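Local structure of putative peptidyl-prolyl cis-trans isomerase Cbf2 (Campylobacter jejuni, 3RFW) at residues P110-Q114 with A180-L184; A115-L119 with D142-S146. The protein probably catalyses the cis-trans isomerisation of peptide bonds preceding proline and is structurally a SurA-like chaperone carrying a parvulin-type domain. All coordinates share one frame; numbering follows the deposited sequence.

Contact 1: P110-Q114 with A180-L184; sequences PARVQ and AAFAL
The ring of F182 lies between the strand's beginning and the helix, with CB of V113 over one face and its CG1 methyl set out towards the CE1 rim, and the backbone of A111 at its edge. CG1 of V113 is 3.9 Å from CE1 of F182. The carbonyl of A111 sits near the ring plane: its O is 3.5 Å from CZ of F182, so a C-H edge of the ring meets a peptide oxygen. Next to it the methyl of A111 closes on the same end of the ring, with CB 3.6 Å from CE2 of F182.

The two methyls of V113 divide the work. CG1 is tucked between the backbone N and the carbonyl carbon (chi1 59°), which puts it by the phenyl ring, while CG2 reaches toward the helix backbone, 4.0 Å from O of A181. The methyl of A181 is a looser neighbour, its CB 4.4 Å from CG1 of V113. CB of F182 starts off to the side of the strand, but with CG beside the backbone N and roughly opposite the carbonyl carbon (chi1 -81°) the ring extends across to A111 and V113. No hydrogen bond joins the two segments; what holds them is apolar contact plus the ring edge at the carbonyl.

R112 leaves the strand with its CB pointing away from the helix, and makes a cation-pi contact with W167, while V113 pairs by backbone hydrogen bonds with F168 and also touches its side chain. Strand 164-168 thus flanks 110-114 in the sheet as helix 175-183 covers it. A short helix laid by its last turn on the start of a strand in an antiparallel four-stranded sheet of order 2-1-4-3 is part of the parvulin fold of PpiC-type prolyl isomerases.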
loop_
_atom_site.group_PDB
_atom_site.type_symbol
_atom_site.label_atom_id
_atom_site.label_comp_id
_atom_site.label_asym_id
_atom_site.label_seq_id
_atom_site.Cartn_x
_atom_site.Cartn_y
_atom_site.Cartn_z
ATOM N N PRO A 110 -26.426 -1.397 -3.248
ATOM C CA PRO A 110 -27.253 -2.588 -3.133
ATOM C C PRO A 110 -27.881 -2.688 -1.755
ATOM O O PRO A 110 -27.445 -2.018 -0.819
ATOM C CB PRO A 110 -26.255 -3.720 -3.347
ATOM C CG PRO A 110 -24.968 -3.159 -2.857
ATOM C CD PRO A 110 -24.991 -1.724 -3.290
ATOM N N ALA A 111 -28.955 -3.455 -1.655
ATOM C CA ALA A 111 -29.699 -3.568 -0.406
ATOM C C ALA A 111 -28.849 -4.347 0.586
ATOM O O ALA A 111 -28.194 -5.320 0.214
ATOM C CB ALA A 111 -31.015 -4.276 -0.649
ATOM N N ARG A 112 -28.847 -3.924 1.842
ATOM C CA ARG A 112 -28.084 -4.628 2.864
ATOM C C ARG A 112 -28.987 -4.994 4.041
ATOM O O ARG A 112 -29.973 -4.300 4.330
ATOM C CB ARG A 112 -26.933 -3.754 3.368
ATOM C CG ARG A 112 -25.761 -3.621 2.402
ATOM C CD ARG A 112 -25.093 -2.240 2.485
ATOM N NE ARG A 112 -24.120 -2.117 3.579
ATOM C CZ ARG A 112 -24.165 -1.173 4.521
ATOM N NH1 ARG A 112 -25.158 -0.291 4.531
ATOM N NH2 ARG A 112 -23.226 -1.110 5.460
ATOM N N VAL A 113 -28.580 -6.015 4.781
ATOM C CA VAL A 113 -29.182 -6.310 6.070
ATOM C C VAL A 113 -28.118 -6.449 7.157
ATOM O O VAL A 113 -26.981 -6.834 6.887
ATOM C CB VAL A 113 -30.008 -7.587 6.013
ATOM C CG1 VAL A 113 -29.132 -8.746 5.599
ATOM C CG2 VAL A 113 -30.632 -7.864 7.377
ATOM N N GLN A 114 -28.491 -6.079 8.378
ATOM C CA GLN A 114 -27.669 -6.319 9.552
ATOM C C GLN A 114 -28.368 -7.341 10.459
ATOM O O GLN A 114 -29.430 -7.062 11.011
ATOM C CB GLN A 114 -27.444 -4.994 10.300
ATOM C CG GLN A 114 -26.419 -5.076 11.450
ATOM C CD GLN A 114 -26.451 -3.866 12.394
ATOM O OE1 GLN A 114 -27.486 -3.231 12.594
ATOM N NE2 GLN A 114 -25.313 -3.576 13.011
ATOM N N ALA A 180 -34.422 -15.539 3.674
ATOM C CA ALA A 180 -35.146 -15.307 4.918
ATOM C C ALA A 180 -34.757 -13.974 5.574
ATOM O O ALA A 180 -35.617 -13.263 6.102
ATOM C CB ALA A 180 -34.971 -16.475 5.883
ATOM N N ALA A 181 -33.476 -13.612 5.493
ATOM C CA ALA A 181 -32.978 -12.444 6.211
ATOM C C ALA A 181 -33.456 -11.123 5.582
ATOM O O ALA A 181 -33.778 -10.169 6.292
ATOM C CB ALA A 181 -31.453 -12.473 6.316
ATOM N N PHE A 182 -33.539 -11.095 4.259
ATOM C CA PHE A 182 -34.186 -9.984 3.555
ATOM C C PHE A 182 -35.701 -9.890 3.738
ATOM O O PHE A 182 -36.261 -8.795 3.677
ATOM C CB PHE A 182 -33.801 -9.954 2.074
ATOM C CG PHE A 182 -32.463 -9.320 1.821
ATOM C CD1 PHE A 182 -31.297 -10.006 2.103
ATOM C CD2 PHE A 182 -32.368 -7.991 1.447
ATOM C CE1 PHE A 182 -30.057 -9.410 1.907
ATOM C CE2 PHE A 182 -31.124 -7.390 1.228
ATOM C CZ PHE A 182 -29.974 -8.107 1.445
ATOM N N ALA A 183 -36.361 -11.022 3.977
ATOM C CA ALA A 183 -37.808 -11.000 4.134
ATOM C C ALA A 183 -38.267 -10.451 5.478
ATOM O O ALA A 183 -39.346 -9.871 5.570
ATOM C CB ALA A 183 -38.406 -12.359 3.880
ATOM N N LEU A 184 -37.448 -10.603 6.514
ATOM C CA LEU A 184 -37.856 -10.242 7.863
ATOM C C LEU A 184 -38.063 -8.756 8.028
ATOM O O LEU A 184 -37.411 -7.947 7.364
ATOM C CB LEU A 184 -36.820 -10.703 8.897
ATOM C CG LEU A 184 -36.657 -12.221 9.056
ATOM C CD1 LEU A 184 -35.284 -12.540 9.623
ATOM C CD2 LEU A 184 -37.766 -12.802 9.938
#

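Contact 2: A115-L119 with D142-S146; sequences AKHIL and DAKFS
The ammonium of K116 is shared by two acceptors on the helix: NZ forms a salt bridge with OD2 of D142 at 2.7 Å and donates a hydrogen bond to OG of S146, also at 2.7 Å. This joins an inner strand of the parvulin domain's antiparallel sheet to helix 138-152, one of the helices packed on that sheet. The lysine meets OD2 on the syn side of the carboxylate, 27° out of its plane, and the two side chains cross at about a right angle. K116 can span the gap because its chain runs extended beyond CG. D142 swings its carboxylate to meet it, with CG opposite the backbone N across the CA-CB bond (chi1 169°).

OG of S146 also donates a long bond, 3.3 Å, to O of D142, one turn back in the helix, from above the carbonyl plane. That carbonyl accepts from both N and OG of S146, and OG, giving its proton there, can take the lysine's N-H. K116 and D142 are both partly exposed, and K116 also touches E164 of strand 164-168, a further acidic side chain that probably adds to the lysine's negative surroundings.

Further in, F145 leaves the helix with its CB toward the strand, its ring wedged among K116, H117 and I118. The aliphatic root of K116 lies oblique to the ring, CB 3.6 Å from CE2 of F145, and the H117 backbone comes to its edge. L133 of helix 123-133 and V202 and L204 of strand 199-213 also touch the phenyl group. I118 approaches F145 from the opposite direction and covers one face: its CD1 makes a CH-pi contact 3.8 Å from the ring centroid and 13° off the normal, while CG1 lies 3.6 Å from CZ of F145.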
loop_
_atom_site.group_PDB
_atom_site.type_symbol
_atom_site.label_atom_id
_atom_site.label_comp_id
_atom_site.label_asym_id
_atom_site.label_seq_id
_atom_site.Cartn_x
_atom_site.Cartn_y
_atom_site.Cartn_z
ATOM N N ALA A 115 -27.754 -8.504 10.659
ATOM C CA ALA A 115 -28.446 -9.602 11.342
ATOM C C ALA A 115 -27.536 -10.390 12.267
ATOM O O ALA A 115 -26.310 -10.378 12.097
ATOM C CB ALA A 115 -29.105 -10.529 10.326
ATOM N N LYS A 116 -28.137 -11.066 13.243
ATOM C CA LYS A 116 -27.468 -12.137 13.974
ATOM C C LYS A 116 -28.085 -13.483 13.616
ATOM O O LYS A 116 -29.236 -13.541 13.207
ATOM C CB LYS A 116 -27.586 -11.896 15.494
ATOM C CG LYS A 116 -26.744 -10.707 16.001
ATOM C CD LYS A 116 -26.901 -10.509 17.493
ATOM C CE LYS A 116 -26.612 -9.068 17.899
ATOM N NZ LYS A 116 -26.860 -8.874 19.351
ATOM N N HIS A 117 -27.347 -14.568 13.836
ATOM C CA HIS A 117 -27.926 -15.907 13.725
ATOM C C HIS A 117 -27.472 -16.914 14.791
ATOM O O HIS A 117 -26.499 -16.675 15.516
ATOM C CB HIS A 117 -27.776 -16.462 12.300
ATOM C CG HIS A 117 -26.534 -17.267 12.078
ATOM N ND1 HIS A 117 -25.282 -16.833 12.463
ATOM C CD2 HIS A 117 -26.344 -18.446 11.436
ATOM C CE1 HIS A 117 -24.377 -17.723 12.090
ATOM N NE2 HIS A 117 -24.993 -18.701 11.448
ATOM N N ILE A 118 -28.253 -17.982 14.946
ATOM C CA ILE A 118 -27.883 -19.140 15.768
ATOM C C ILE A 118 -27.926 -20.383 14.891
ATOM O O ILE A 118 -28.899 -20.604 14.198
ATOM C CB ILE A 118 -28.889 -19.332 16.931
ATOM C CG1 ILE A 118 -28.767 -18.189 17.935
ATOM C CG2 ILE A 118 -28.694 -20.682 17.599
ATOM C CD1 ILE A 118 -29.838 -18.192 18.990
ATOM N N LEU A 119 -26.870 -21.186 14.901
ATOM C CA LEU A 119 -26.838 -22.377 14.058
ATOM C C LEU A 119 -26.853 -23.633 14.920
ATOM O O LEU A 119 -26.197 -23.694 15.958
ATOM C CB LEU A 119 -25.624 -22.359 13.110
ATOM C CG LEU A 119 -25.282 -23.621 12.293
ATOM C CD1 LEU A 119 -26.429 -23.998 11.363
ATOM C CD2 LEU A 119 -24.006 -23.413 11.470
ATOM N N ASP A 142 -33.080 -9.135 21.749
ATOM C CA ASP A 142 -31.704 -9.041 21.289
ATOM C C ASP A 142 -30.749 -9.684 22.307
ATOM O O ASP A 142 -30.038 -10.645 21.982
ATOM C CB ASP A 142 -31.351 -7.570 21.010
ATOM C CG ASP A 142 -29.864 -7.345 20.786
ATOM O OD1 ASP A 142 -29.273 -6.533 21.526
ATOM O OD2 ASP A 142 -29.311 -7.889 19.811
ATOM N N ALA A 143 -30.822 -9.234 23.561
ATOM C CA ALA A 143 -29.966 -9.771 24.640
ATOM C C ALA A 143 -30.121 -11.285 24.813
ATOM O O ALA A 143 -29.128 -12.027 24.819
ATOM C CB ALA A 143 -30.243 -9.050 25.959
ATOM N N LYS A 144 -31.369 -11.736 24.929
ATOM C CA LYS A 144 -31.658 -13.155 25.019
ATOM C C LYS A 144 -31.181 -13.935 23.807
ATOM O O LYS A 144 -30.628 -15.014 23.959
ATOM C CB LYS A 144 -33.141 -13.401 25.279
ATOM C CG LYS A 144 -33.438 -13.902 26.696
ATOM N N PHE A 145 -31.347 -13.375 22.611
ATOM C CA PHE A 145 -30.822 -14.032 21.402
ATOM C C PHE A 145 -29.320 -14.306 21.504
ATOM O O PHE A 145 -28.866 -15.441 21.314
ATOM C CB PHE A 145 -31.110 -13.209 20.128
ATOM C CG PHE A 145 -30.866 -13.974 18.833
ATOM C CD1 PHE A 145 -31.869 -14.734 18.254
ATOM C CD2 PHE A 145 -29.626 -13.948 18.213
ATOM C CE1 PHE A 145 -31.643 -15.450 17.058
ATOM C CE2 PHE A 145 -29.391 -14.654 17.024
ATOM C CZ PHE A 145 -30.396 -15.403 16.452
ATOM N N SER A 146 -28.553 -13.233 21.679
ATOM C CA SER A 146 -27.096 -13.305 21.760
ATOM C C SER A 146 -26.622 -14.282 22.849
ATOM O O SER A 146 -25.662 -15.036 22.645
ATOM C CB SER A 146 -26.513 -11.915 22.018
ATOM O OG SER A 146 -26.932 -10.983 21.034
#

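From the N terminus, the chain runs along strand 108-120, first through 110-114 near its beginning and then directly into 115-119, so one strand supplies the first half of both contacts. It then passes through helix 123-133 to helix 138-152, where 142-146 returns to the strand and contact 2 closes the shorter loop, with 22 residues between its segments. Strand 164-168 follows, and helix 175-183 brings 180-184 back to the strand's beginning; contact 1 thereby closes a longer loop that encloses contact 2 without crossing it. Their centres lie 16 Å apart. Together they tie two helices to successive parts of one inner strand of the four-stranded sheet.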